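Local coordinates for encapsidation protein (Lactococcus phage asccphi28, PDB 7JQP) that probably serves as the ATP-driven motor that packages the phage genome into the capsid, an ASCE-fold ATPase that assembles from several copies of itself, at residues 292-300 / 347-358; 160-168 / 192-201. All coordinates share one frame; numbering follows the deposited sequence.

Contact 1 of 2, residues 292-300 / 347-358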
loop_
_atom_site.group_PDB
_atom_site.type_symbol
_atom_site.label_atom_id
_atom_site.label_comp_id
_atom_site.label_asym_id
_atom_site.label_seq_id
_atom_site.Cartn_x
_atom_site.Cartn_y
_atom_site.Cartn_z
ATOM N N GLY A 292 -48.103 -0.610 5.117
ATOM C CA GLY A 292 -47.238 -1.519 4.397
ATOM C C GLY A 292 -47.268 -2.883 5.037
ATOM O O GLY A 292 -48.338 -3.502 5.101
ATOM N N LEU A 293 -46.128 -3.325 5.586
ATOM C CA LEU A 293 -46.033 -4.625 6.226
ATOM C C LEU A 293 -45.220 -4.453 7.517
ATOM O O LEU A 293 -44.307 -3.622 7.595
ATOM C CB LEU A 293 -45.359 -5.670 5.334
ATOM C CG LEU A 293 -46.257 -6.482 4.381
ATOM C CD1 LEU A 293 -46.816 -5.601 3.260
ATOM C CD2 LEU A 293 -45.543 -7.686 3.841
ATOM N N GLU A 294 -45.525 -5.293 8.507
ATOM C CA GLU A 294 -44.919 -5.282 9.835
ATOM C C GLU A 294 -44.163 -6.583 10.080
ATOM O O GLU A 294 -44.600 -7.650 9.640
ATOM C CB GLU A 294 -45.969 -5.082 10.925
ATOM C CG GLU A 294 -45.485 -4.334 12.134
ATOM C CD GLU A 294 -46.596 -3.559 12.834
ATOM O OE1 GLU A 294 -47.730 -4.074 12.938
ATOM O OE2 GLU A 294 -46.322 -2.421 13.267
ATOM N N TYR A 295 -42.994 -6.486 10.716
ATOM C CA TYR A 295 -42.117 -7.631 10.939
ATOM C C TYR A 295 -42.036 -7.980 12.419
ATOM O O TYR A 295 -41.834 -7.098 13.260
ATOM C CB TYR A 295 -40.726 -7.325 10.382
ATOM C CG TYR A 295 -40.742 -7.006 8.906
ATOM C CD1 TYR A 295 -40.660 -8.016 7.958
ATOM C CD2 TYR A 295 -40.852 -5.694 8.458
ATOM C CE1 TYR A 295 -40.677 -7.730 6.606
ATOM C CE2 TYR A 295 -40.870 -5.397 7.108
ATOM C CZ TYR A 295 -40.783 -6.420 6.186
ATOM O OH TYR A 295 -40.802 -6.132 4.840
ATOM N N TYR A 296 -42.162 -9.271 12.728
ATOM C CA TYR A 296 -41.977 -9.778 14.081
ATOM C C TYR A 296 -41.005 -10.947 14.040
ATOM O O TYR A 296 -41.168 -11.866 13.233
ATOM C CB TYR A 296 -43.291 -10.238 14.715
ATOM C CG TYR A 296 -44.311 -9.150 14.928
ATOM C CD1 TYR A 296 -45.004 -8.600 13.862
ATOM C CD2 TYR A 296 -44.587 -8.678 16.205
ATOM C CE1 TYR A 296 -45.944 -7.611 14.058
ATOM C CE2 TYR A 296 -45.528 -7.691 16.412
ATOM C CZ TYR A 296 -46.203 -7.160 15.334
ATOM O OH TYR A 296 -47.139 -6.172 15.533
ATOM N N TYR A 297 -40.003 -10.912 14.911
ATOM C CA TYR A 297 -39.001 -11.965 15.019
ATOM C C TYR A 297 -39.302 -12.774 16.271
ATOM O O TYR A 297 -39.321 -12.222 17.377
ATOM C CB TYR A 297 -37.594 -11.373 15.072
ATOM C CG TYR A 297 -37.071 -10.917 13.728
ATOM C CD1 TYR A 297 -37.885 -10.226 12.841
ATOM C CD2 TYR A 297 -35.760 -11.171 13.351
ATOM C CE1 TYR A 297 -37.411 -9.811 11.614
ATOM C CE2 TYR A 297 -35.276 -10.755 12.125
ATOM C CZ TYR A 297 -36.106 -10.074 11.262
ATOM O OH TYR A 297 -35.634 -9.657 10.039
ATOM N N GLN A 298 -39.530 -14.076 16.099
ATOM C CA GLN A 298 -39.987 -14.927 17.186
ATOM C C GLN A 298 -39.130 -16.183 17.276
ATOM O O GLN A 298 -38.440 -16.565 16.327
ATOM C CB GLN A 298 -41.464 -15.329 17.011
ATOM C CG GLN A 298 -42.363 -14.242 16.447
ATOM C CD GLN A 298 -43.602 -14.812 15.773
ATOM O OE1 GLN A 298 -43.574 -15.916 15.227
ATOM N NE2 GLN A 298 -44.697 -14.063 15.814
ATOM N N VAL A 299 -39.203 -16.826 18.441
ATOM C CA VAL A 299 -38.507 -18.076 18.719
ATOM C C VAL A 299 -39.526 -19.090 19.212
ATOM O O VAL A 299 -40.339 -18.781 20.091
ATOM C CB VAL A 299 -37.392 -17.883 19.767
ATOM C CG1 VAL A 299 -36.592 -19.162 19.940
ATOM C CG2 VAL A 299 -36.494 -16.720 19.366
ATOM N N TYR A 300 -39.494 -20.293 18.643
ATOM C CA TYR A 300 -40.391 -21.375 19.030
ATOM C C TYR A 300 -39.566 -22.553 19.528
ATOM O O TYR A 300 -38.670 -23.033 18.826
ATOM C CB TYR A 300 -41.275 -21.800 17.855
ATOM C CG TYR A 300 -42.221 -20.716 17.389
ATOM C CD1 TYR A 300 -41.841 -19.817 16.403
ATOM C CD2 TYR A 300 -43.490 -20.588 17.939
ATOM C CE1 TYR A 300 -42.698 -18.821 15.973
ATOM C CE2 TYR A 300 -44.355 -19.595 17.516
ATOM C CZ TYR A 300 -43.953 -18.713 16.534
ATOM O OH TYR A 300 -44.812 -17.725 16.113
ATOM N N VAL A 347 -37.579 -4.092 13.224
ATOM C CA VAL A 347 -38.348 -5.303 13.479
ATOM C C VAL A 347 -38.693 -5.378 14.961
ATOM O O VAL A 347 -38.019 -4.794 15.815
ATOM C CB VAL A 347 -37.590 -6.576 13.036
ATOM C CG1 VAL A 347 -37.146 -6.462 11.585
ATOM C CG2 VAL A 347 -36.390 -6.836 13.946
ATOM N N TYR A 348 -39.765 -6.115 15.259
ATOM C CA TYR A 348 -40.215 -6.336 16.626
ATOM C C TYR A 348 -39.665 -7.664 17.133
ATOM O O TYR A 348 -39.789 -8.690 16.456
ATOM C CB TYR A 348 -41.744 -6.354 16.726
ATOM C CG TYR A 348 -42.428 -5.009 16.615
ATOM C CD1 TYR A 348 -42.378 -4.099 17.661
ATOM C CD2 TYR A 348 -43.149 -4.664 15.480
ATOM C CE1 TYR A 348 -43.008 -2.875 17.576
ATOM C CE2 TYR A 348 -43.783 -3.440 15.384
ATOM C CZ TYR A 348 -43.714 -2.551 16.438
ATOM O OH TYR A 348 -44.336 -1.326 16.355
ATOM N N HIS A 349 -39.076 -7.644 18.327
ATOM C CA HIS A 349 -38.536 -8.836 18.969
ATOM C C HIS A 349 -39.411 -9.205 20.161
ATOM O O HIS A 349 -39.869 -8.330 20.900
ATOM C CB HIS A 349 -37.089 -8.615 19.417
ATOM C CG HIS A 349 -36.108 -8.605 18.288
ATOM N ND1 HIS A 349 -35.607 -9.762 17.731
ATOM C CD2 HIS A 349 -35.528 -7.583 17.616
ATOM C CE1 HIS A 349 -34.770 -9.453 16.757
ATOM N NE2 HIS A 349 -34.703 -8.138 16.668
ATOM N N GLU A 350 -39.656 -10.504 20.337
ATOM C CA GLU A 350 -40.561 -10.938 21.397
ATOM C C GLU A 350 -40.075 -10.480 22.769
ATOM O O GLU A 350 -40.868 -9.987 23.581
ATOM C CB GLU A 350 -40.723 -12.458 21.359
ATOM C CG GLU A 350 -41.720 -12.942 20.313
ATOM C CD GLU A 350 -41.997 -14.428 20.408
ATOM O OE1 GLU A 350 -41.174 -15.154 21.007
ATOM O OE2 GLU A 350 -43.044 -14.871 19.890
ATOM N N SER A 351 -38.785 -10.629 23.048
ATOM C CA SER A 351 -38.227 -10.225 24.333
ATOM C C SER A 351 -36.724 -10.063 24.170
ATOM O O SER A 351 -36.151 -10.484 23.154
ATOM C CB SER A 351 -38.548 -11.251 25.434
ATOM O OG SER A 351 -38.201 -12.564 25.026
ATOM N N PRO A 352 -36.054 -9.454 25.150
ATOM C CA PRO A 352 -34.588 -9.357 25.064
ATOM C C PRO A 352 -33.915 -10.709 24.962
ATOM O O PRO A 352 -32.876 -10.826 24.300
ATOM C CB PRO A 352 -34.213 -8.624 26.361
ATOM C CG PRO A 352 -35.442 -7.818 26.686
ATOM C CD PRO A 352 -36.574 -8.764 26.344
ATOM N N GLU A 353 -34.470 -11.738 25.605
ATOM C CA GLU A 353 -33.898 -13.073 25.478
ATOM C C GLU A 353 -33.937 -13.538 24.027
ATOM O O GLU A 353 -32.937 -14.033 23.497
ATOM C CB GLU A 353 -34.641 -14.058 26.381
ATOM C CG GLU A 353 -34.062 -15.468 26.352
ATOM C CD GLU A 353 -34.639 -16.369 27.428
ATOM O OE1 GLU A 353 -35.873 -16.366 27.615
ATOM O OE2 GLU A 353 -33.852 -17.072 28.097
ATOM N N THR A 354 -35.082 -13.361 23.359
ATOM C CA THR A 354 -35.181 -13.749 21.957
ATOM C C THR A 354 -34.262 -12.903 21.086
ATOM O O THR A 354 -33.661 -13.411 20.132
ATOM C CB THR A 354 -36.626 -13.627 21.469
ATOM O OG1 THR A 354 -37.204 -12.412 21.962
ATOM C CG2 THR A 354 -37.453 -14.807 21.941
ATOM N N PHE A 355 -34.154 -11.608 21.394
ATOM C CA PHE A 355 -33.271 -10.729 20.631
ATOM C C PHE A 355 -31.834 -11.232 20.667
ATOM O O PHE A 355 -31.122 -11.172 19.659
ATOM C CB PHE A 355 -33.382 -9.295 21.170
ATOM C CG PHE A 355 -32.277 -8.384 20.715
ATOM C CD1 PHE A 355 -32.172 -8.003 19.390
ATOM C CD2 PHE A 355 -31.358 -7.887 21.625
ATOM C CE1 PHE A 355 -31.149 -7.168 18.976
ATOM C CE2 PHE A 355 -30.342 -7.046 21.219
ATOM C CZ PHE A 355 -30.237 -6.687 19.892
ATOM N N LEU A 356 -31.395 -11.743 21.818
ATOM C CA LEU A 356 -30.038 -12.269 21.926
ATOM C C LEU A 356 -29.882 -13.565 21.139
ATOM O O LEU A 356 -28.831 -13.801 20.531
ATOM C CB LEU A 356 -29.684 -12.467 23.399
ATOM C CG LEU A 356 -29.430 -11.170 24.167
ATOM C CD1 LEU A 356 -29.485 -11.397 25.661
ATOM C CD2 LEU A 356 -28.060 -10.606 23.789
ATOM N N GLU A 357 -30.911 -14.418 21.137
ATOM C CA GLU A 357 -30.863 -15.615 20.305
ATOM C C GLU A 357 -30.821 -15.241 18.827
ATOM O O GLU A 357 -30.050 -15.818 18.050
ATOM C CB GLU A 357 -32.073 -16.513 20.571
ATOM C CG GLU A 357 -32.397 -16.779 22.031
ATOM C CD GLU A 357 -31.527 -17.855 22.649
ATOM O OE1 GLU A 357 -30.360 -17.994 22.225
ATOM O OE2 GLU A 357 -32.017 -18.565 23.553
ATOM N N TRP A 358 -31.656 -14.276 18.422
ATOM C CA TRP A 358 -31.655 -13.842 17.030
ATOM C C TRP A 358 -30.330 -13.196 16.653
ATOM O O TRP A 358 -29.867 -13.350 15.516
ATOM C CB TRP A 358 -32.809 -12.873 16.773
ATOM C CG TRP A 358 -34.003 -13.528 16.135
ATOM C CD1 TRP A 358 -35.179 -13.875 16.738
ATOM C CD2 TRP A 358 -34.107 -13.962 14.776
ATOM N NE1 TRP A 358 -36.018 -14.473 15.827
ATOM C CE2 TRP A 358 -35.379 -14.542 14.616
ATOM C CE3 TRP A 358 -33.247 -13.909 13.675
ATOM C CZ2 TRP A 358 -35.814 -15.063 13.398
ATOM C CZ3 TRP A 358 -33.679 -14.424 12.469
ATOM C CH2 TRP A 358 -34.949 -14.995 12.340
#
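Tyr-297 carries much of the joint between strand 293-300 and segment 347-358. Its CB lies over the five-membered ring of Trp-358, 3.8 Å from that centroid, with His-349 ND1 close by. CG is anti to the carbonyl carbon (chi1 -77°), a torsion that sends the ring between Val-347 and Trp-358. The ring edge then meets the Trp-358 face, Tyr-297 CD2 being 3.5 Å from Trp-358 CD2, as an edge-to-face pair with planes 56° apart. On the other flank CD1 and CE1 run along Val-347: Tyr-297 CE1 is 3.4 Å from Val-347 CG1, while Val-347 CG2 stands over the ring face as a CH-pi contact. At the tip, OH bonds Tyr-338 O of helix 328-343.

The backbone of the same residue joins the sheet, Tyr-297 N donating to Tyr-348 O at 2.7 Å in a nearly straight bond. Tyr-348 N reaches Tyr-295 O at 3.0 Å. Trp-358 NE1 gives its hydrogen to Gln-298 O (3.2 Å), approaching from above the carbonyl plane. Tyr-296 and Tyr-348 lie side by side on the face away from Tyr-297, their rings slid apart. The arrangement is a parallel edge-strand pairing, with an aromatic cluster of Tyr-297, His-349 and Trp-358 joining sheet to helix.

Contact 2 of 2, residues 160-168 / 192-201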
loop_
_atom_site.group_PDB
_atom_site.type_symbol
_atom_site.label_atom_id
_atom_site.label_comp_id
_atom_site.label_asym_id
_atom_site.label_seq_id
_atom_site.Cartn_x
_atom_site.Cartn_y
_atom_site.Cartn_z
ATOM N N TYR A 160 -17.633 -5.206 11.900
ATOM C CA TYR A 160 -17.283 -6.385 12.677
ATOM C C TYR A 160 -16.911 -7.526 11.737
ATOM O O TYR A 160 -17.364 -7.590 10.591
ATOM C CB TYR A 160 -18.450 -6.791 13.576
ATOM C CG TYR A 160 -18.804 -5.752 14.618
ATOM C CD1 TYR A 160 -19.842 -4.853 14.411
ATOM C CD2 TYR A 160 -18.094 -5.667 15.809
ATOM C CE1 TYR A 160 -20.164 -3.900 15.362
ATOM C CE2 TYR A 160 -18.408 -4.719 16.763
ATOM C CZ TYR A 160 -19.444 -3.839 16.536
ATOM O OH TYR A 160 -19.756 -2.893 17.487
ATOM N N ILE A 161 -16.081 -8.441 12.235
ATOM C CA ILE A 161 -15.637 -9.553 11.406
ATOM C C ILE A 161 -16.777 -10.552 11.240
ATOM O O ILE A 161 -17.641 -10.703 12.116
ATOM C CB ILE A 161 -14.393 -10.229 12.011
ATOM C CG1 ILE A 161 -13.315 -9.187 12.309
ATOM C CG2 ILE A 161 -13.844 -11.284 11.058
ATOM C CD1 ILE A 161 -12.149 -9.729 13.096
ATOM N N ARG A 162 -16.794 -11.228 10.094
ATOM C CA ARG A 162 -17.798 -12.255 9.851
ATOM C C ARG A 162 -17.648 -13.371 10.876
ATOM O O ARG A 162 -16.559 -13.922 11.053
ATOM C CB ARG A 162 -17.651 -12.811 8.436
ATOM C CG ARG A 162 -17.602 -11.745 7.352
ATOM N N ASN A 163 -18.747 -13.701 11.554
ATOM C CA ASN A 163 -18.735 -14.711 12.612
ATOM C C ASN A 163 -17.642 -14.392 13.631
ATOM O O ASN A 163 -16.854 -15.250 14.034
ATOM C CB ASN A 163 -18.557 -16.110 12.022
ATOM C CG ASN A 163 -19.063 -17.202 12.945
ATOM O OD1 ASN A 163 -19.747 -16.931 13.935
ATOM N ND2 ASN A 163 -18.739 -18.447 12.619
ATOM N N GLU A 164 -17.607 -13.125 14.050
ATOM C CA GLU A 164 -16.509 -12.645 14.881
ATOM C C GLU A 164 -16.379 -13.451 16.167
ATOM O O GLU A 164 -15.267 -13.823 16.560
ATOM C CB GLU A 164 -16.706 -11.161 15.194
ATOM C CG GLU A 164 -15.785 -10.627 16.271
ATOM C CD GLU A 164 -15.537 -9.137 16.135
ATOM O OE1 GLU A 164 -15.431 -8.651 14.987
ATOM O OE2 GLU A 164 -15.452 -8.447 17.173
ATOM N N PHE A 165 -17.495 -13.729 16.845
ATOM C CA PHE A 165 -17.393 -14.388 18.143
ATOM C C PHE A 165 -16.831 -15.797 18.012
ATOM O O PHE A 165 -16.071 -16.248 18.878
ATOM C CB PHE A 165 -18.747 -14.426 18.843
ATOM C CG PHE A 165 -18.639 -14.391 20.339
ATOM C CD1 PHE A 165 -18.352 -13.203 20.991
ATOM C CD2 PHE A 165 -18.808 -15.538 21.093
ATOM C CE1 PHE A 165 -18.243 -13.158 22.366
ATOM C CE2 PHE A 165 -18.704 -15.500 22.471
ATOM C CZ PHE A 165 -18.420 -14.309 23.108
ATOM N N THR A 166 -17.199 -16.518 16.952
ATOM C CA THR A 166 -16.607 -17.834 16.738
ATOM C C THR A 166 -15.109 -17.709 16.502
ATOM O O THR A 166 -14.321 -18.522 17.001
ATOM C CB THR A 166 -17.281 -18.540 15.563
ATOM O OG1 THR A 166 -18.674 -18.721 15.846
ATOM C CG2 THR A 166 -16.638 -19.898 15.318
ATOM N N VAL A 167 -14.695 -16.688 15.748
ATOM C CA VAL A 167 -13.270 -16.444 15.549
ATOM C C VAL A 167 -12.610 -16.083 16.874
ATOM O O VAL A 167 -11.491 -16.521 17.168
ATOM C CB VAL A 167 -13.060 -15.344 14.493
ATOM C CG1 VAL A 167 -11.582 -15.006 14.357
ATOM C CG2 VAL A 167 -13.637 -15.780 13.153
ATOM N N LEU A 168 -13.297 -15.290 17.697
ATOM C CA LEU A 168 -12.748 -14.924 18.998
ATOM C C LEU A 168 -12.596 -16.149 19.892
ATOM O O LEU A 168 -11.536 -16.366 20.489
ATOM C CB LEU A 168 -13.643 -13.878 19.662
ATOM C CG LEU A 168 -13.280 -13.455 21.085
ATOM C CD1 LEU A 168 -11.797 -13.170 21.225
ATOM C CD2 LEU A 168 -14.099 -12.231 21.486
ATOM N N GLU A 192 -23.073 -0.324 23.520
ATOM C CA GLU A 192 -24.298 -0.351 22.734
ATOM C C GLU A 192 -24.719 -1.786 22.452
ATOM O O GLU A 192 -23.941 -2.727 22.624
ATOM C CB GLU A 192 -24.111 0.388 21.402
ATOM C CG GLU A 192 -23.053 -0.261 20.522
ATOM C CD GLU A 192 -22.996 0.331 19.135
ATOM O OE1 GLU A 192 -23.405 1.500 18.970
ATOM O OE2 GLU A 192 -22.544 -0.375 18.210
ATOM N N ASN A 193 -25.977 -1.942 22.047
ATOM C CA ASN A 193 -26.513 -3.226 21.627
ATOM C C ASN A 193 -26.314 -3.404 20.119
ATOM O O ASN A 193 -25.771 -2.537 19.433
ATOM C CB ASN A 193 -27.981 -3.322 22.020
ATOM C CG ASN A 193 -28.168 -3.628 23.491
ATOM O OD1 ASN A 193 -27.631 -4.604 24.015
ATOM N ND2 ASN A 193 -28.910 -2.767 24.177
ATOM N N PHE A 194 -26.745 -4.557 19.596
ATOM C CA PHE A 194 -26.659 -4.875 18.171
ATOM C C PHE A 194 -25.213 -5.034 17.712
ATOM O O PHE A 194 -24.879 -4.718 16.567
ATOM C CB PHE A 194 -27.364 -3.814 17.319
ATOM C CG PHE A 194 -28.871 -3.863 17.385
ATOM C CD1 PHE A 194 -29.599 -4.683 16.535
ATOM C CD2 PHE A 194 -29.553 -3.091 18.308
ATOM C CE1 PHE A 194 -30.984 -4.717 16.599
ATOM C CE2 PHE A 194 -30.932 -3.127 18.382
ATOM C CZ PHE A 194 -31.649 -3.941 17.528
ATOM N N ASN A 195 -24.346 -5.534 18.592
ATOM C CA ASN A 195 -22.964 -5.844 18.259
ATOM C C ASN A 195 -22.682 -7.316 18.530
ATOM O O ASN A 195 -23.250 -7.901 19.458
ATOM C CB ASN A 195 -21.995 -4.969 19.065
ATOM C CG ASN A 195 -22.048 -5.252 20.552
ATOM O OD1 ASN A 195 -21.425 -6.198 21.034
ATOM N ND2 ASN A 195 -22.795 -4.436 21.288
ATOM N N PRO A 196 -21.808 -7.942 17.735
ATOM C CA PRO A 196 -21.610 -9.396 17.886
ATOM C C PRO A 196 -21.038 -9.821 19.227
ATOM O O PRO A 196 -21.447 -10.858 19.764
ATOM C CB PRO A 196 -20.644 -9.733 16.736
ATOM C CG PRO A 196 -19.919 -8.441 16.468
ATOM C CD PRO A 196 -20.957 -7.372 16.673
ATOM N N ILE A 197 -20.108 -9.047 19.792
ATOM C CA ILE A 197 -19.490 -9.446 21.054
ATOM C C ILE A 197 -20.532 -9.529 22.161
ATOM O O ILE A 197 -20.543 -10.484 22.949
ATOM C CB ILE A 197 -18.346 -8.484 21.424
ATOM C CG1 ILE A 197 -17.251 -8.499 20.352
ATOM C CG2 ILE A 197 -17.760 -8.862 22.782
ATOM C CD1 ILE A 197 -16.708 -9.886 20.024
ATOM N N PHE A 198 -21.425 -8.538 22.245
ATOM C CA PHE A 198 -22.452 -8.594 23.278
ATOM C C PHE A 198 -23.385 -9.781 23.055
ATOM O O PHE A 198 -23.891 -10.365 24.020
ATOM C CB PHE A 198 -23.256 -7.299 23.345
ATOM C CG PHE A 198 -22.639 -6.251 24.238
ATOM C CD1 PHE A 198 -21.265 -6.191 24.413
ATOM C CD2 PHE A 198 -23.435 -5.375 24.959
ATOM C CE1 PHE A 198 -20.696 -5.245 25.236
ATOM C CE2 PHE A 198 -22.869 -4.431 25.795
ATOM C CZ PHE A 198 -21.499 -4.368 25.936
ATOM N N ALA A 199 -23.636 -10.143 21.792
ATOM C CA ALA A 199 -24.520 -11.268 21.511
ATOM C C ALA A 199 -23.888 -12.587 21.941
ATOM O O ALA A 199 -24.526 -13.402 22.618
ATOM C CB ALA A 199 -24.864 -11.303 20.020
ATOM N N GLY A 200 -22.621 -12.802 21.581
ATOM C CA GLY A 200 -21.953 -14.035 21.966
ATOM C C GLY A 200 -21.889 -14.219 23.469
ATOM O O GLY A 200 -22.095 -15.323 23.981
ATOM N N LEU A 201 -21.603 -13.140 24.196
ATOM C CA LEU A 201 -21.586 -13.219 25.651
ATOM C C LEU A 201 -22.967 -13.551 26.196
ATOM O O LEU A 201 -23.085 -14.222 27.228
ATOM C CB LEU A 201 -21.096 -11.899 26.241
ATOM C CG LEU A 201 -19.608 -11.585 26.105
ATOM C CD1 LEU A 201 -19.305 -10.222 26.717
ATOM C CD2 LEU A 201 -18.757 -12.665 26.749
#
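Phe-165 lays one face of its ring on the backbone of Gly-200, where helix 164-168 crosses helix 196-201 at -67° within the ATPase part of the chain, which belongs to the P-loop NTPase clan. The helix axes come within 9.4 Å. Gly-200 CA sits over the centre of the phenyl ring, 3.5 Å from its centroid; the residue has no side chain, so its backbone meets the ring face directly. With CG roughly anti to the backbone N (chi1 -150°), the phenyl reaches helix 196-201, where CE1 comes near Ile-197 O and CZ near the peptide joining Gly-200 to Leu-201.

Tyr-160, in the loop before helix 164-168, makes the second broad contact. Pro-196, the first residue of its helix, presents CD over the centre of the phenol ring in a CH-pi contact 3.4 Å from the centroid, while CG packs beside it against CD2. The phenol then runs on past Asn-195 CB, and its OH has a weak hydrogen bond from Ile-150 N.

Ile-197 packs next to Phe-165. Its CD1 touches Phe-165 CD1 and Leu-168 CD2, and Ile-197 CD1 lies 3.4 Å from Glu-164 OE2. In that carboxylate OE2 forms a salt bridge with Arg-56, and OE1 accepts from Ile-161 N of its own segment, two partners on different oxygens that would limit its rotation beside the methyl. A second subunit borders the contact as well: its Asn-245 packs on Phe-165 and bonds Gly-200 O. At the start of helix 196-201, Asn-195 serves as N-cap, its OD1 accepting from Phe-198 N at 2.6 Å, with the donor tilted 28° from the carbonyl plane.

In the fold
The centre of contact 2 lies about 7 Å from the centre of the chain, whereas that of contact 1, in the smaller six-stranded sheet, is about 24 Å from it. The two centres are about 18 Å apart, and contact 2 closes along the chain before contact 1 opens. Helix 352-365 joins them: the region of the six-stranded sheet packs through it on segment 192-201, where Phe-355 CE1 meets Phe-194 CE1 at 3.4 Å. Further along it, Ser-359 touches Ala-199, Lys-360 NZ hydrogen-bonds Ala-199 O, and Tyr-363 packs on Pro-196. Contact 2 also touches a second subunit, whereas no other chain of the assembly touches the segments of contact 1.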